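PDB 6DHT: xyloglucan-specific endo-beta-1,4-glucanase BoGH9A from Bacteroides ovatus, which hydrolyses internal beta-1,4-glucosidic linkages in the backbone of xyloglucan, releasing xyloglucan oligosaccharides. Local coordinates for residues 110-113 and 114-117; 179-182 and 183-187; 548-551 and 552-555. All coordinates share one frame; numbering follows the deposited sequence.

Contact 1 of 3, residues 110-113 and 114-117; sequences AALK and SFYY. With EDO (1,2-ethanediol), chain G.
Lys113 and Tyr116 run side by side on the last turns of helix 105-117, the first helix of the glycoside hydrolase family 9 catalytic domain, an (alpha/alpha)6 barrel. The aliphatic part of the lysine does the touching: CE comes within 3.5 Å of Tyr116 CD2, approaching the ring obliquely, while CG lies 3.9 Å from Tyr117 CE2. Bends at chi2 (58°) and chi4 (-69°) carry the chain past both rings and turn its ammonium aside. There NZ is hydrogen-bonded to the carbonyl oxygens of Tyr128, Ile202 and Asn203, and to O1 of a 1,2-ethanediol probably left from crystallisation, 3.1 Å from NZ. A methionine in place of the lysine would probably leave those three carbonyls without their shared donor. Tyr117 OH finds its acceptor in Ala129 O. Along the backbone, Ser114 N bonds to Ala110 O at 2.9 Å; the next amide, Phe115 N, reaches back three residues to Leu112 O at 3.1 Å, and the bond from Tyr117 N to Lys113 O is weak. Leu112 O also lies at the edge of the Phe115 ring, in its plane, 3.4 Å from CD1. In one of its two conformers, the Ser114 hydroxyl folds back over its own helix (chi1 74°), where OG donates to Ala111 O at 2.7 Å, an oxygen that also accepts from Asn554 ND2.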
loop_
_atom_site.group_PDB
_atom_site.type_symbol
_atom_site.label_atom_id
_atom_site.label_comp_id
_atom_site.label_asym_id
_atom_site.label_seq_id
_atom_site.Cartn_x
_atom_site.Cartn_y
_atom_site.Cartn_z
ATOM N N ALA A 110 9.993 -7.829 -1.278
ATOM C CA ALA A 110 9.667 -8.003 0.148
ATOM C C ALA A 110 8.283 -7.447 0.529
ATOM O O ALA A 110 7.548 -8.041 1.311
ATOM C CB ALA A 110 10.733 -7.376 1.020
ATOM N N ALA A 111 7.961 -6.288 -0.031
ATOM C CA ALA A 111 6.672 -5.655 0.202
ATOM C C ALA A 111 5.523 -6.555 -0.245
ATOM O O ALA A 111 4.487 -6.657 0.429
ATOM C CB ALA A 111 6.623 -4.322 -0.486
ATOM N N LEU A 112 5.683 -7.217 -1.394
ATOM C CA LEU A 112 4.680 -8.155 -1.855
ATOM C C LEU A 112 4.664 -9.426 -1.018
ATOM O O LEU A 112 3.576 -9.946 -0.695
ATOM C CB LEU A 112 4.945 -8.470 -3.330
ATOM C CG LEU A 112 3.952 -9.417 -3.988
ATOM C CD1 LEU A 112 2.512 -8.935 -3.889
ATOM C CD2 LEU A 112 4.339 -9.597 -5.444
ATOM N N LYS A 113 5.833 -9.912 -0.645
ATOM C CA LYS A 113 5.943 -11.137 0.130
ATOM C C LYS A 113 5.346 -10.967 1.531
ATOM O O LYS A 113 4.968 -11.957 2.169
ATOM C CB LYS A 113 7.411 -11.556 0.190
ATOM C CG LYS A 113 7.733 -12.874 0.843
ATOM C CD LYS A 113 7.049 -14.065 0.207
ATOM C CE LYS A 113 7.598 -15.373 0.804
ATOM N NZ LYS A 113 9.010 -15.669 0.435
ATOM N N SER A 114 5.247 -9.730 2.022
ATOM C CA SER A 114 4.621 -9.490 3.319
ATOM C C SER A 114 3.203 -10.049 3.367
ATOM O O SER A 114 2.749 -10.519 4.427
ATOM C CB SER A 114 4.590 -7.991 3.629
ATOM O OG SER A 114 3.609 -7.291 2.868
ATOM N N PHE A 115 2.495 -10.001 2.239
ATOM C CA PHE A 115 1.134 -10.496 2.166
ATOM C C PHE A 115 1.077 -12.009 2.408
ATOM O O PHE A 115 0.149 -12.513 3.063
ATOM C CB PHE A 115 0.504 -10.139 0.821
ATOM C CG PHE A 115 0.209 -8.670 0.681
ATOM C CD1 PHE A 115 1.183 -7.782 0.248
ATOM C CD2 PHE A 115 -1.056 -8.175 1.009
ATOM C CE1 PHE A 115 0.905 -6.413 0.173
ATOM C CE2 PHE A 115 -1.327 -6.823 0.916
ATOM C CZ PHE A 115 -0.339 -5.947 0.513
ATOM N N TYR A 116 2.073 -12.728 1.890
ATOM C CA TYR A 116 2.191 -14.156 2.145
ATOM C C TYR A 116 2.267 -14.441 3.655
ATOM O O TYR A 116 1.562 -15.304 4.169
ATOM C CB TYR A 116 3.378 -14.758 1.378
ATOM C CG TYR A 116 3.773 -16.121 1.910
ATOM C CD1 TYR A 116 3.079 -17.269 1.544
ATOM C CD2 TYR A 116 4.836 -16.251 2.787
ATOM C CE1 TYR A 116 3.436 -18.506 2.057
ATOM C CE2 TYR A 116 5.200 -17.486 3.292
ATOM C CZ TYR A 116 4.498 -18.609 2.914
ATOM O OH TYR A 116 4.840 -19.852 3.412
ATOM N N TYR A 117 3.083 -13.668 4.378
ATOM C CA TYR A 117 3.178 -13.841 5.814
ATOM C C TYR A 117 1.844 -13.547 6.528
ATOM O O TYR A 117 1.566 -14.104 7.597
ATOM C CB TYR A 117 4.289 -12.969 6.384
ATOM C CG TYR A 117 5.669 -13.446 6.014
ATOM C CD1 TYR A 117 6.214 -14.584 6.609
ATOM C CD2 TYR A 117 6.450 -12.747 5.103
ATOM C CE1 TYR A 117 7.484 -15.006 6.305
ATOM C CE2 TYR A 117 7.708 -13.180 4.778
ATOM C CZ TYR A 117 8.221 -14.314 5.393
ATOM O OH TYR A 117 9.504 -14.713 5.062
HETATM C C1 EDO G . 11.698 -13.286 -1.154
HETATM O O1 EDO G . 11.498 -13.869 0.147
HETATM C C2 EDO G . 10.913 -11.980 -1.254
HETATM O O2 EDO G . 11.392 -11.009 -0.300
#

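Contact 2 of 3, residues 179-182 and 183-187; sequences SGYS and IGLMQ
Tyr181 and Leu185, one helical turn apart, both carry CG opposite the backbone N (chi1 162° and 178°), which lays the two side chains alongside each other, pointing the same way. Their meeting is at the ends: Leu185 CD2 stands 3.6 Å from Tyr181 OH, and obliquely to the ring. Met186 takes the other course, its CG beside the backbone N; a bend at chi3 (-77°) brings the methyl back so that CE lies 3.5 Å from Ser182 O. The same oxygen, Ser182 O, takes the hydrogen bond from Met186 N at 3.1 Å. These residues form the middle of helix 176-192 in the helical catalytic domain of family 9, and the i to i+4 ladder is regular. Ile183 N bonds to Ser179 O at 3.0 Å in a nearly straight N-H...O line, and Ile183 CG1 comes within 3.3 Å of the same oxygen. Next in the ladder, Gly184 N bonds to Gly180 O and Leu185 N to Tyr181 O, each at 2.9 Å. The serine hydroxyls turn back along the helix, Ser179 OG bonding to Tyr175 O and Ser182 OG to Asn178 O. Beyond the helix, Trp166 and Val274 pack on Ile183, Met218 on Met186, and Pro373 and Trp375 on Tyr181.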
loop_
_atom_site.group_PDB
_atom_site.type_symbol
_atom_site.label_atom_id
_atom_site.label_comp_id
_atom_site.label_asym_id
_atom_site.label_seq_id
_atom_site.Cartn_x
_atom_site.Cartn_y
_atom_site.Cartn_z
ATOM N N SER A 179 -9.228 -4.764 2.292
ATOM C CA SER A 179 -8.520 -5.709 1.439
ATOM C C SER A 179 -8.910 -5.538 -0.035
ATOM O O SER A 179 -8.058 -5.711 -0.896
ATOM C CB SER A 179 -8.658 -7.149 1.940
ATOM O OG SER A 179 -9.967 -7.628 1.807
ATOM N N GLY A 180 -10.157 -5.169 -0.303
ATOM C CA GLY A 180 -10.607 -4.868 -1.641
ATOM C C GLY A 180 -9.870 -3.678 -2.209
ATOM O O GLY A 180 -9.407 -3.717 -3.351
ATOM N N TYR A 181 -9.771 -2.616 -1.427
ATOM C CA TYR A 181 -9.003 -1.429 -1.800
ATOM C C TYR A 181 -7.539 -1.796 -2.077
ATOM O O TYR A 181 -6.926 -1.356 -3.078
ATOM C CB TYR A 181 -9.020 -0.404 -0.661
ATOM C CG TYR A 181 -7.927 0.597 -0.829
ATOM C CD1 TYR A 181 -8.040 1.660 -1.725
ATOM C CD2 TYR A 181 -6.759 0.462 -0.112
ATOM C CE1 TYR A 181 -6.984 2.568 -1.878
ATOM C CE2 TYR A 181 -5.716 1.333 -0.262
ATOM C CZ TYR A 181 -5.830 2.388 -1.154
ATOM O OH TYR A 181 -4.775 3.287 -1.281
ATOM N N SER A 182 -6.959 -2.586 -1.184
ATOM C CA SER A 182 -5.548 -2.926 -1.291
ATOM C C SER A 182 -5.222 -3.659 -2.591
ATOM O O SER A 182 -4.257 -3.332 -3.296
ATOM C CB SER A 182 -5.103 -3.766 -0.099
ATOM O OG SER A 182 -5.137 -3.019 1.130
ATOM N N ILE A 183 -6.009 -4.678 -2.897
ATOM C CA ILE A 183 -5.885 -5.399 -4.154
ATOM C C ILE A 183 -6.140 -4.445 -5.320
ATOM O O ILE A 183 -5.396 -4.454 -6.292
ATOM C CB ILE A 183 -6.870 -6.553 -4.198
ATOM C CG1 ILE A 183 -6.562 -7.594 -3.126
ATOM C CG2 ILE A 183 -6.828 -7.181 -5.558
ATOM C CD1 ILE A 183 -7.685 -8.551 -2.843
ATOM N N GLY A 184 -7.147 -3.584 -5.202
ATOM C CA GLY A 184 -7.457 -2.647 -6.264
ATOM C C GLY A 184 -6.276 -1.746 -6.628
ATOM O O GLY A 184 -6.025 -1.487 -7.808
ATOM N N LEU A 185 -5.540 -1.311 -5.610
ATOM C CA LEU A 185 -4.372 -0.464 -5.819
ATOM C C LEU A 185 -3.237 -1.272 -6.452
ATOM O O LEU A 185 -2.648 -0.833 -7.449
ATOM C CB LEU A 185 -3.924 0.161 -4.487
ATOM C CG LEU A 185 -2.662 1.028 -4.587
ATOM C CD1 LEU A 185 -2.835 2.173 -5.567
ATOM C CD2 LEU A 185 -2.299 1.546 -3.210
ATOM N N MET A 186 -2.930 -2.448 -5.908
ATOM C CA MET A 186 -1.824 -3.233 -6.422
ATOM C C MET A 186 -2.105 -3.674 -7.846
ATOM O O MET A 186 -1.204 -3.673 -8.694
ATOM C CB MET A 186 -1.473 -4.404 -5.514
ATOM C CG MET A 186 -0.885 -3.940 -4.186
ATOM S SD MET A 186 -0.403 -5.267 -3.088
ATOM C CE MET A 186 -1.969 -5.781 -2.465
ATOM N N GLN A 187 -3.341 -4.055 -8.117
ATOM C CA GLN A 187 -3.730 -4.479 -9.470
ATOM C C GLN A 187 -3.794 -3.314 -10.451
ATOM O O GLN A 187 -3.718 -3.525 -11.674
ATOM C CB GLN A 187 -5.043 -5.312 -9.424
ATOM C CG GLN A 187 -4.781 -6.678 -8.820
ATOM C CD GLN A 187 -5.913 -7.701 -8.888
ATOM O OE1 GLN A 187 -5.637 -8.887 -8.715
ATOM N NE2 GLN A 187 -7.148 -7.268 -9.058
#

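Contact 3 of 3, residues 548-551 and 552-555; sequences EVAI and NWNA. With IMD (imidazole), chain B.
A methyl-on-indole contact at the start of helix 551-567 joins Ala550 to Trp553, where the chain leaves the predicted proton donor Glu548 and enters the helix. Ala550 CB sits over one face of the indole in a CH-pi contact, 4.2 Å from the centroid of its five-membered ring. On the same face lies an imidazole, probably from the crystallisation liquor, with its C5 at 3.4 Å from Trp553 CZ2. Its N1 gives a nearly straight hydrogen bond to Glu548 OE2 (2.7 Å, 170°), while Glu548 OE1 bonds to ND1 of the predicted active-site His497. At the indole's edge, in its plane, Glu548 O is 3.3 Å from Trp553 CZ3. Ala550 is the N-cap: its carbonyl oxygen accepts Asn554 N at 2.9 Å and, weakly, Trp553 N, and Ala555 N follows with a bond to Ile551 O. Asn552 CG lies between the backbone N and the carbonyl carbon (chi1 53°), which brings OD1 to 3.3 Å from Ala550 CB; this oxygen accepts Asn178 ND2. Asn554, in one of two conformers, is bonded through ND2 to Gly512 O and through OD1 to Leu514 N, and a water at 2.9 Å from OD1 accepts Ala550 N.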
loop_
_atom_site.group_PDB
_atom_site.type_symbol
_atom_site.label_atom_id
_atom_site.label_comp_id
_atom_site.label_asym_id
_atom_site.label_seq_id
_atom_site.Cartn_x
_atom_site.Cartn_y
_atom_site.Cartn_z
ATOM N N GLU A 548 2.413 0.733 13.673
ATOM C CA GLU A 548 1.481 -0.269 13.164
ATOM C C GLU A 548 1.859 -0.671 11.721
ATOM O O GLU A 548 2.559 0.067 11.032
ATOM C CB GLU A 548 0.054 0.313 13.218
ATOM C CG GLU A 548 -1.058 -0.366 12.442
ATOM C CD GLU A 548 -1.544 -1.681 12.984
ATOM O OE1 GLU A 548 -0.781 -2.408 13.661
ATOM O OE2 GLU A 548 -2.683 -2.039 12.609
ATOM N N VAL A 549 1.458 -1.875 11.338
ATOM C CA VAL A 549 1.628 -2.328 9.948
ATOM C C VAL A 549 0.252 -2.707 9.429
ATOM O O VAL A 549 -0.664 -2.989 10.187
ATOM C CB VAL A 549 2.606 -3.534 9.861
ATOM C CG1 VAL A 549 3.979 -3.141 10.396
ATOM C CG2 VAL A 549 2.041 -4.766 10.605
ATOM N N ALA A 550 0.063 -2.686 8.115
ATOM C CA ALA A 550 -1.253 -2.941 7.536
ATOM C C ALA A 550 -1.193 -3.266 6.057
ATOM O O ALA A 550 -0.337 -2.729 5.339
ATOM C CB ALA A 550 -2.145 -1.744 7.729
ATOM N N ILE A 551 -2.114 -4.090 5.586
ATOM C CA ILE A 551 -2.124 -4.450 4.165
ATOM C C ILE A 551 -2.304 -3.243 3.248
ATOM O O ILE A 551 -1.747 -3.241 2.130
ATOM C CB ILE A 551 -3.140 -5.553 3.836
ATOM C CG1 ILE A 551 -4.566 -5.135 4.200
ATOM C CG2 ILE A 551 -2.722 -6.874 4.457
ATOM C CD1 ILE A 551 -5.668 -6.090 3.743
ATOM N N ASN A 552 -3.068 -2.235 3.652
ATOM C CA ASN A 552 -3.264 -1.072 2.788
ATOM C C ASN A 552 -2.038 -0.209 2.738
ATOM O O ASN A 552 -1.811 0.481 1.762
ATOM C CB ASN A 552 -4.503 -0.265 3.170
ATOM C CG ASN A 552 -4.532 0.131 4.633
ATOM O OD1 ASN A 552 -4.324 -0.695 5.542
ATOM N ND2 ASN A 552 -4.797 1.402 4.873
ATOM N N TRP A 553 -1.235 -0.243 3.796
ATOM C CA TRP A 553 0.018 0.493 3.831
ATOM C C TRP A 553 1.058 -0.246 2.994
ATOM O O TRP A 553 1.786 0.374 2.222
ATOM C CB TRP A 553 0.479 0.692 5.287
ATOM C CG TRP A 553 -0.476 1.539 6.066
ATOM C CD1 TRP A 553 -1.527 2.223 5.577
ATOM C CD2 TRP A 553 -0.461 1.791 7.483
ATOM N NE1 TRP A 553 -2.168 2.881 6.575
ATOM C CE2 TRP A 553 -1.546 2.624 7.763
ATOM C CE3 TRP A 553 0.363 1.385 8.529
ATOM C CZ2 TRP A 553 -1.834 3.087 9.049
ATOM C CZ3 TRP A 553 0.079 1.838 9.811
ATOM C CH2 TRP A 553 -1.012 2.674 10.056
ATOM N N ASN A 554 1.094 -1.567 3.083
ATOM C CA ASN A 554 1.974 -2.329 2.214
ATOM C C ASN A 554 1.534 -2.313 0.751
ATOM O O ASN A 554 2.383 -2.440 -0.143
ATOM C CB ASN A 554 2.192 -3.740 2.717
ATOM C CG ASN A 554 3.520 -3.869 3.382
ATOM O OD1 ASN A 554 3.790 -3.176 4.368
ATOM N ND2 ASN A 554 4.396 -4.677 2.823
ATOM N N ALA A 555 0.232 -2.135 0.490
ATOM C CA ALA A 555 -0.232 -2.047 -0.892
ATOM C C ALA A 555 0.382 -0.823 -1.537
ATOM O O ALA A 555 0.810 -0.865 -2.684
ATOM C CB ALA A 555 -1.741 -1.974 -0.947
HETATM N N1 IMD B . -4.032 -0.721 10.704
HETATM C C2 IMD B . -5.204 -1.141 10.178
HETATM N N3 IMD B . -5.493 -0.338 9.125
HETATM C C4 IMD B . -4.518 0.589 9.007
HETATM C C5 IMD B . -3.591 0.346 10.009
HETATM O O HOH W 1 2.417 -2.100 6.697
#

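Along the chain the contacts come in series, on helices 105-117 and 176-192 and at the start of helix 551-567, all in the family 9 catalytic domain. Contact 3 touches both others, its centre about 10 Å from that of contact 1 and about 11 Å from that of contact 2; centres 1 and 2 are about 14 Å apart. Phe115 of contact 1 meets both neighbours: its CZ is 3.4 Å from Met186 CE and 3.5 Å from Ile551 O. Ser182 OG of contact 2 packs 3.2 Å from Asn552 CA. The helix that begins just after the predicted proton donor is thus packed from helices 105-117 and 176-192, near the centre of the chain.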